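Local coordinates for protein putative aminotransferase (Actinomadura melliaura, PDB 4ZWV) that probably acts as a pyridoxal phosphate-dependent sugar aminotransferase in making the aminopentose of the indolocarbazole AT2433, at residues A[43-48]-A[251-256]; A[86-91]-A[96-101]. All coordinates share one frame; numbering follows the deposited sequence.

In the fold
Interaction 1 (43-48 with 251-256) and interaction 2 (86-91 with 96-101) lie on opposite sides of the chain's centre, 30 Å apart between centres and about 18 Å between nearest atoms, and do not touch. Both segments of interaction 2 fall in the 202 residues that separate 43-48 from 251-256. The first joins helix 33-46 to the long helix 243-273; the second is local, packing helix 85-93 on the edge strand of the central mixed sheet. Measured between side chains, V256 is about 12 Å from S185 and N88 about 10 Å from T58; S185 and T58 are pyridoxal 5'-phosphate-binding residues, although no cofactor is bound to this chain.

Interaction 1: residues A[43-48]-A[251-256]; sequences AARLGN and ANLETV
R45 alone carries this contact for segment 43-48, reaching L253 and V256 of segment 251-256. It is a side-on helix-to-helix contact made by one long arginine, which ties the end of helix 33-46 to the long helix 243-273. At R45 the side chain leaves the helix toward the partner segment; its CG stands beside the backbone N and anti to the carbonyl carbon (chi1 -76°), and the chain then runs extended from CG to NE. That reach is needed, since the closest CA atoms of the two segments, those of R45 and L253, are still 10.2 Å apart. The guanidinium arrives alongside L253, the two side chains running in opposed directions. Methyl CD2 of L253 sits over one face of the group, offset toward its rim, with R45 NE and L253 CD2 3.6 Å apart. On the V256 side, R45 NH1 comes within 3.9 Å of V256 CG1, an oblique approach. R45 NH2 is 3.2 Å from L253 O, but the angle is too poor for a hydrogen bond. A salt bridge to OD1 of D257, just after the segment, engages NH1. Further along, L46 turns to strands 51-54 and 198-201, while G47, with positive phi (73°), ends the helix and its N bonds back to A43 O at 2.8 Å. N48 then leads into strand 51-54. L253 also packs on F38, A41 and L42, so the two helices meet through an apolar layer. Chemically, the contact divides in two: one methyl lies over a face of the guanidinium and a second approaches NH1 obliquely, whereas the salt bridge from D257 OD1 to NH1 probably offsets its charge, leaving the 129 Å² interface to depend largely on van der Waals contact.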
ATOM      1  N   ALA A  43      -1.053  -2.078 -21.843  1.00 12.47           N
ATOM      2  CA  ALA A  43      -0.639  -1.008 -22.749  1.00 14.45           C
ATOM      3  C   ALA A  43      -1.254  -1.205 -24.123  1.00 17.18           C
ATOM      4  O   ALA A  43      -1.739  -0.249 -24.732  1.00 17.41           O
ATOM      5  CB  ALA A  43       0.876  -0.949 -22.858  1.00 14.67           C
ATOM      6  N   ALA A  44      -1.246  -2.449 -24.596  1.00 14.83           N
ATOM      7  CA  ALA A  44      -1.780  -2.753 -25.926  1.00 14.99           C
ATOM      8  C   ALA A  44      -3.283  -2.515 -25.973  1.00 21.86           C
ATOM      9  O   ALA A  44      -3.801  -1.970 -26.950  1.00 20.62           O
ATOM     10  CB  ALA A  44      -1.455  -4.189 -26.316  1.00 19.67           C
ATOM     11  N   ARG A  45      -3.985  -2.916 -24.919  1.00 16.38           N
ATOM     12  CA  ARG A  45      -5.425  -2.703 -24.848  1.00 16.22           C
ATOM     13  C   ARG A  45      -5.774  -1.227 -24.762  1.00 16.37           C
ATOM     14  O   ARG A  45      -6.731  -0.767 -25.384  1.00 19.25           O
ATOM     15  CB  ARG A  45      -6.020  -3.449 -23.652  1.00 16.90           C
ATOM     16  CG  ARG A  45      -6.155  -4.939 -23.875  1.00 21.21           C
ATOM     17  CD  ARG A  45      -6.621  -5.639 -22.616  1.00 23.97           C
ATOM     18  NE  ARG A  45      -6.877  -7.050 -22.882  1.00 23.39           N
ATOM     19  CZ  ARG A  45      -8.091  -7.582 -22.939  1.00 25.99           C
ATOM     20  NH1 ARG A  45      -9.156  -6.819 -22.744  1.00 26.05           N
ATOM     21  NH2 ARG A  45      -8.234  -8.876 -23.183  1.00 27.58           N
ATOM     22  N   LEU A  46      -4.983  -0.476 -24.004  1.00 15.87           N
ATOM     23  CA  LEU A  46      -5.266   0.936 -23.772  1.00 13.34           C
ATOM     24  C   LEU A  46      -4.811   1.853 -24.904  1.00 14.31           C
ATOM     25  O   LEU A  46      -5.335   2.950 -25.060  1.00 16.56           O
ATOM     26  CB  LEU A  46      -4.604   1.386 -22.466  1.00 13.68           C
ATOM     27  CG  LEU A  46      -5.275   0.879 -21.198  1.00 15.60           C
ATOM     28  CD1 LEU A  46      -4.343   1.062 -20.005  1.00 15.21           C
ATOM     29  CD2 LEU A  46      -6.582   1.627 -20.974  1.00 18.63           C
ATOM     30  N   GLY A  47      -3.807   1.426 -25.665  1.00 15.60           N
ATOM     31  CA  GLY A  47      -3.211   2.285 -26.671  1.00 13.91           C
ATOM     32  C   GLY A  47      -2.357   3.389 -26.070  1.00 16.11           C
ATOM     33  O   GLY A  47      -2.046   4.379 -26.732  1.00 19.55           O
ATOM     34  N   ASN A  48      -1.983   3.214 -24.806  1.00 14.37           N
ATOM     35  CA  ASN A  48      -1.057   4.118 -24.127  1.00 14.38           C
ATOM     36  C   ASN A  48       0.120   3.274 -23.647  1.00 13.86           C
ATOM     37  O   ASN A  48      -0.055   2.368 -22.849  1.00 13.90           O
ATOM     38  CB  ASN A  48      -1.736   4.840 -22.949  1.00 13.71           C
ATOM     39  CG  ASN A  48      -0.828   5.873 -22.279  1.00 16.89           C
ATOM     40  OD1 ASN A  48       0.385   5.857 -22.455  1.00 15.86           O
ATOM     41  ND2 ASN A  48      -1.428   6.783 -21.504  1.00 14.05           N
ATOM     42  N   ALA A 251      -4.692 -13.720 -15.785  1.00 11.41           N
ATOM     43  CA  ALA A 251      -5.709 -14.751 -15.915  1.00 11.93           C
ATOM     44  C   ALA A 251      -7.085 -14.154 -16.157  1.00 14.57           C
ATOM     45  O   ALA A 251      -7.907 -14.720 -16.884  1.00 17.33           O
ATOM     46  CB  ALA A 251      -5.734 -15.633 -14.663  1.00 13.59           C
ATOM     47  N   ASN A 252      -7.341 -13.000 -15.557  1.00 11.88           N
ATOM     48  CA  ASN A 252      -8.666 -12.409 -15.640  1.00 11.58           C
ATOM     49  C   ASN A 252      -8.876 -11.561 -16.896  1.00 14.51           C
ATOM     50  O   ASN A 252     -10.007 -11.186 -17.222  1.00 14.86           O
ATOM     51  CB  ASN A 252      -8.939 -11.598 -14.380  1.00 12.95           C
ATOM     52  CG  ASN A 252      -9.257 -12.486 -13.201  1.00 15.62           C
ATOM     53  OD1 ASN A 252      -9.785 -13.587 -13.374  1.00 18.87           O
ATOM     54  ND2 ASN A 252      -8.934 -12.027 -12.002  1.00 13.59           N
ATOM     55  N   LEU A 253      -7.797 -11.288 -17.620  1.00 15.66           N
ATOM     56  CA  LEU A 253      -7.901 -10.516 -18.856  1.00 17.65           C
ATOM     57  C   LEU A 253      -8.694 -11.259 -19.914  1.00 23.56           C
ATOM     58  O   LEU A 253      -9.338 -10.638 -20.756  1.00 21.68           O
ATOM     59  CB  LEU A 253      -6.520 -10.176 -19.409  1.00 17.95           C
ATOM     60  CG  LEU A 253      -5.886  -8.876 -18.931  1.00 25.52           C
ATOM     61  CD1 LEU A 253      -4.474  -8.764 -19.477  1.00 26.21           C
ATOM     62  CD2 LEU A 253      -6.738  -7.698 -19.382  1.00 22.13           C
ATOM     63  N   GLU A 254      -8.647 -12.589 -19.870  1.00 19.79           N
ATOM     64  CA  GLU A 254      -9.268 -13.403 -20.907  1.00 23.05           C
ATOM     65  C   GLU A 254     -10.756 -13.132 -21.083  1.00 26.57           C
ATOM     66  O   GLU A 254     -11.263 -13.132 -22.201  1.00 29.19           O
ATOM     67  CB  GLU A 254      -9.058 -14.889 -20.610  1.00 29.10           C
ATOM     68  CG  GLU A 254      -7.807 -15.462 -21.242  1.00 46.99           C
ATOM     69  CD  GLU A 254      -6.566 -14.683 -20.870  1.00 50.46           C
ATOM     70  OE1 GLU A 254      -5.877 -14.191 -21.792  1.00 55.58           O
ATOM     71  OE2 GLU A 254      -6.287 -14.557 -19.656  1.00 35.50           O
ATOM     72  N   THR A 255     -11.467 -12.914 -19.985  1.00 22.28           N
ATOM     73  CA  THR A 255     -12.915 -12.807 -20.089  1.00 22.73           C
ATOM     74  C   THR A 255     -13.477 -11.455 -19.678  1.00 19.11           C
ATOM     75  O   THR A 255     -14.698 -11.277 -19.640  1.00 18.55           O
ATOM     76  CB  THR A 255     -13.604 -13.889 -19.251  1.00 32.22           C
ATOM     77  OG1 THR A 255     -13.170 -13.782 -17.892  1.00 24.55           O
ATOM     78  CG2 THR A 255     -13.256 -15.271 -19.783  1.00 27.88           C
ATOM     79  N   VAL A 256     -12.614 -10.488 -19.387  1.00 15.72           N
ATOM     80  CA  VAL A 256     -13.120  -9.214 -18.902  1.00 15.19           C
ATOM     81  C   VAL A 256     -13.958  -8.510 -19.975  1.00 15.35           C
ATOM     82  O   VAL A 256     -14.942  -7.851 -19.650  1.00 15.07           O
ATOM     83  CB  VAL A 256     -11.977  -8.292 -18.402  1.00 16.02           C
ATOM     84  CG1 VAL A 256     -11.042  -7.898 -19.535  1.00 16.89           C
ATOM     85  CG2 VAL A 256     -12.549  -7.067 -17.700  1.00 15.50           C
TER

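Interaction 2: residues A[86-91]-A[96-101]; sequences ATNWAI and RRITWV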
ATOM      1  N   ALA A  86     -11.378   6.504  -0.813  1.00  9.57           N
ATOM      2  CA  ALA A  86      -9.987   6.511  -1.273  1.00 10.63           C
ATOM      3  C   ALA A  86      -9.628   7.753  -2.082  1.00  8.50           C
ATOM      4  O   ALA A  86      -8.535   8.294  -1.929  1.00  9.91           O
ATOM      5  CB  ALA A  86      -9.704   5.272  -2.107  1.00 11.63           C
ATOM      6  N   THR A  87     -10.546   8.195  -2.942  1.00  9.03           N
ATOM      7  CA  THR A  87     -10.298   9.348  -3.800  1.00  9.39           C
ATOM      8  C   THR A  87      -9.884  10.553  -2.976  1.00  8.67           C
ATOM      9  O   THR A  87      -8.913  11.251  -3.271  1.00 10.82           O
ATOM     10  CB  THR A  87     -11.556   9.724  -4.599  1.00  9.98           C
ATOM     11  OG1 THR A  87     -12.030   8.573  -5.309  1.00 12.27           O
ATOM     12  CG2 THR A  87     -11.252  10.853  -5.575  1.00 12.14           C
ATOM     13  N   ASN A  88     -10.625  10.770  -1.906  1.00  8.64           N
ATOM     14  CA  ASN A  88     -10.434  11.958  -1.099  1.00  8.04           C
ATOM     15  C   ASN A  88      -9.442  11.770   0.029  1.00  8.84           C
ATOM     16  O   ASN A  88      -8.739  12.709   0.396  1.00 10.51           O
ATOM     17  CB  ASN A  88     -11.793  12.417  -0.577  1.00  9.39           C
ATOM     18  CG  ASN A  88     -12.641  12.947  -1.700  1.00  9.86           C
ATOM     19  OD1 ASN A  88     -12.160  13.782  -2.453  1.00 10.00           O
ATOM     20  ND2 ASN A  88     -13.858  12.416  -1.883  1.00 10.10           N
ATOM     21  N   TRP A  89      -9.342  10.562   0.576  1.00  8.35           N
ATOM     22  CA  TRP A  89      -8.360  10.384   1.629  1.00  8.29           C
ATOM     23  C   TRP A  89      -6.935  10.439   1.071  1.00  9.77           C
ATOM     24  O   TRP A  89      -6.014  10.839   1.787  1.00  9.78           O
ATOM     25  CB  TRP A  89      -8.592   9.073   2.376  1.00  7.49           C
ATOM     26  CG  TRP A  89      -9.885   8.967   3.205  1.00  9.16           C
ATOM     27  CD1 TRP A  89     -10.264   7.861   3.914  1.00  9.98           C
ATOM     28  CD2 TRP A  89     -10.939   9.952   3.419  1.00  9.31           C
ATOM     29  NE1 TRP A  89     -11.464   8.076   4.546  1.00 10.08           N
ATOM     30  CE2 TRP A  89     -11.903   9.345   4.260  1.00  9.42           C
ATOM     31  CE3 TRP A  89     -11.161  11.274   2.989  1.00  9.84           C
ATOM     32  CZ2 TRP A  89     -13.065  10.008   4.682  1.00  9.24           C
ATOM     33  CZ3 TRP A  89     -12.330  11.932   3.404  1.00 10.58           C
ATOM     34  CH2 TRP A  89     -13.263  11.296   4.239  1.00  9.99           C
ATOM     35  N   ALA A  90      -6.757  10.066  -0.191  1.00  8.37           N
ATOM     36  CA  ALA A  90      -5.448  10.234  -0.840  1.00  7.28           C
ATOM     37  C   ALA A  90      -5.004  11.696  -0.812  1.00  9.37           C
ATOM     38  O   ALA A  90      -3.819  11.986  -0.621  1.00 10.16           O
ATOM     39  CB  ALA A  90      -5.492   9.712  -2.277  1.00 10.34           C
ATOM     40  N   ILE A  91      -5.957  12.611  -0.991  1.00  8.75           N
ATOM     41  CA  ILE A  91      -5.671  14.047  -0.933  1.00  8.34           C
ATOM     42  C   ILE A  91      -5.187  14.455   0.454  1.00  9.68           C
ATOM     43  O   ILE A  91      -4.195  15.174   0.583  1.00 10.77           O
ATOM     44  CB  ILE A  91      -6.917  14.888  -1.307  1.00  8.76           C
ATOM     45  CG1 ILE A  91      -7.348  14.570  -2.744  1.00 10.13           C
ATOM     46  CG2 ILE A  91      -6.623  16.394  -1.133  1.00 11.15           C
ATOM     47  CD1 ILE A  91      -8.740  15.125  -3.090  1.00  8.72           C
ATOM     48  N   ARG A  96      -2.730  17.867   1.596  1.00 11.87           N
ATOM     49  CA  ARG A  96      -3.461  18.964   0.955  1.00  9.73           C
ATOM     50  C   ARG A  96      -4.845  19.169   1.547  1.00 11.75           C
ATOM     51  O   ARG A  96      -5.329  18.369   2.347  1.00 14.88           O
ATOM     52  CB  ARG A  96      -3.597  18.727  -0.555  1.00 10.29           C
ATOM     53  CG  ARG A  96      -2.331  18.225  -1.214  1.00 11.72           C
ATOM     54  CD  ARG A  96      -1.141  19.154  -1.027  1.00 10.23           C
ATOM     55  NE  ARG A  96       0.054  18.491  -1.529  1.00 12.96           N
ATOM     56  CZ  ARG A  96       1.277  19.009  -1.504  1.00 16.30           C
ATOM     57  NH1 ARG A  96       1.481  20.231  -1.028  1.00 16.29           N
ATOM     58  NH2 ARG A  96       2.299  18.298  -1.967  1.00 19.81           N
ATOM     59  N   ARG A  97      -5.493  20.240   1.110  0.63 12.22           N
ATOM     60  CA  ARG A  97      -6.829  20.595   1.551  0.63 12.06           C
ATOM     61  C   ARG A  97      -7.860  20.305   0.456  0.63 12.72           C
ATOM     62  O   ARG A  97      -7.665  20.690  -0.696  0.63 15.46           O
ATOM     63  CB  ARG A  97      -6.832  22.074   1.936  0.63 17.42           C
ATOM     64  CG  ARG A  97      -8.168  22.743   2.024  0.63 19.63           C
ATOM     65  CD  ARG A  97      -7.991  24.158   2.568  0.63 25.20           C
ATOM     66  NE  ARG A  97      -7.195  25.019   1.694  0.63 23.16           N
ATOM     67  CZ  ARG A  97      -7.720  25.844   0.792  0.63 22.53           C
ATOM     68  NH1 ARG A  97      -9.035  25.906   0.645  0.63 22.55           N
ATOM     69  NH2 ARG A  97      -6.937  26.609   0.040  0.63 27.36           N
ATOM     70  N   ILE A  98      -8.946  19.613   0.807  1.00 12.16           N
ATOM     71  CA  ILE A  98     -10.000  19.316  -0.159  1.00 12.96           C
ATOM     72  C   ILE A  98     -10.948  20.508  -0.269  1.00 11.14           C
ATOM     73  O   ILE A  98     -11.408  21.033   0.748  1.00 13.76           O
ATOM     74  CB  ILE A  98     -10.816  18.076   0.238  1.00 12.15           C
ATOM     75  CG1 ILE A  98      -9.923  16.838   0.359  1.00 11.95           C
ATOM     76  CG2 ILE A  98     -11.917  17.812  -0.778  1.00 15.20           C
ATOM     77  CD1 ILE A  98     -10.614  15.664   1.042  1.00 12.76           C
ATOM     78  N   THR A  99     -11.236  20.941  -1.494  1.00 10.76           N
ATOM     79  CA  THR A  99     -12.324  21.877  -1.727  1.00 11.67           C
ATOM     80  C   THR A  99     -13.389  21.113  -2.497  1.00 11.77           C
ATOM     81  O   THR A  99     -13.154  20.662  -3.626  1.00 11.24           O
ATOM     82  CB  THR A  99     -11.877  23.113  -2.504  1.00 15.97           C
ATOM     83  OG1 THR A  99     -10.962  23.872  -1.704  1.00 19.46           O
ATOM     84  CG2 THR A  99     -13.078  23.983  -2.852  1.00 17.29           C
ATOM     85  N   TRP A 100     -14.549  20.934  -1.867  1.00 10.51           N
ATOM     86  CA  TRP A 100     -15.595  20.120  -2.471  1.00  9.60           C
ATOM     87  C   TRP A 100     -16.228  20.798  -3.675  1.00 10.39           C
ATOM     88  O   TRP A 100     -16.521  21.990  -3.643  1.00 12.97           O
ATOM     89  CB  TRP A 100     -16.710  19.797  -1.469  1.00 10.48           C
ATOM     90  CG  TRP A 100     -16.297  19.004  -0.276  1.00 12.20           C
ATOM     91  CD1 TRP A 100     -16.442  19.368   1.032  1.00 12.15           C
ATOM     92  CD2 TRP A 100     -15.703  17.694  -0.267  1.00  9.84           C
ATOM     93  NE1 TRP A 100     -15.955  18.382   1.854  1.00 12.49           N
ATOM     94  CE2 TRP A 100     -15.508  17.338   1.087  1.00 12.35           C
ATOM     95  CE3 TRP A 100     -15.314  16.792  -1.267  1.00 11.03           C
ATOM     96  CZ2 TRP A 100     -14.940  16.116   1.467  1.00 12.16           C
ATOM     97  CZ3 TRP A 100     -14.751  15.578  -0.890  1.00 12.35           C
ATOM     98  CH2 TRP A 100     -14.569  15.255   0.461  1.00 12.51           C
ATOM     99  N   VAL A 101     -16.444  20.003  -4.716  1.00 10.95           N
ATOM    100  CA  VAL A 101     -17.180  20.423  -5.900  1.00 12.02           C
ATOM    101  C   VAL A 101     -18.508  19.675  -5.927  1.00 10.05           C
ATOM    102  O   VAL A 101     -18.578  18.488  -5.573  1.00 12.47           O
ATOM    103  CB  VAL A 101     -16.379  20.145  -7.189  1.00 11.54           C
ATOM    104  CG1 VAL A 101     -17.108  20.687  -8.431  1.00 11.36           C
ATOM    105  CG2 VAL A 101     -14.992  20.775  -7.083  1.00 13.07           C
TER
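The indole of W100 has N88 ND2 at its edge, in the ring plane, and the CG2 methyl of I98 over one face, 3.5 Å above the plane and offset toward the rim. The amide of N88 stands almost perpendicular to that ring, with the planes 87° apart; ND2 lies 3.4 Å from CZ3 of W100, and OD1 stands off the ring plane on the I98 CG2 side. This is the second half of a beta-alpha-beta crossover: strand 76-79, helix 85-93 and strand 97-100, the last being the outermost strand of the mixed central sheet of this DegT/DnrJ/EryC1-family protein. The helix axis passes 8.6 Å from that of the strand, their directions 138° apart. Bonds outside the pair fix the amide of N88: S79 OG reaches its OD1, while T80 O and N324 OD1 meet its ND2, so the ring contact adds packing to an amide already held through both of its polar atoms. The CD1 methyl of I98 lies against N88 CB at 3.8 Å. I91 and I98 cross at about a right angle, with I91 CG2 3.6 Å from I98 CG1; the anti placement of I91 CG2 to its own backbone N leaves that methyl facing both I98 and the CB of R96. I91 further packs on V77 and I127 of neighbouring strands, placing the pair in the apolar layer between helix and sheet. R96 then bends at its second torsion, and its guanidinium turns off to salt bridges with D94 and E72. Where the chain turns back from helix to strand, R96 N donates to I91 O at 3.2 Å, with an N-H...O angle of 159°.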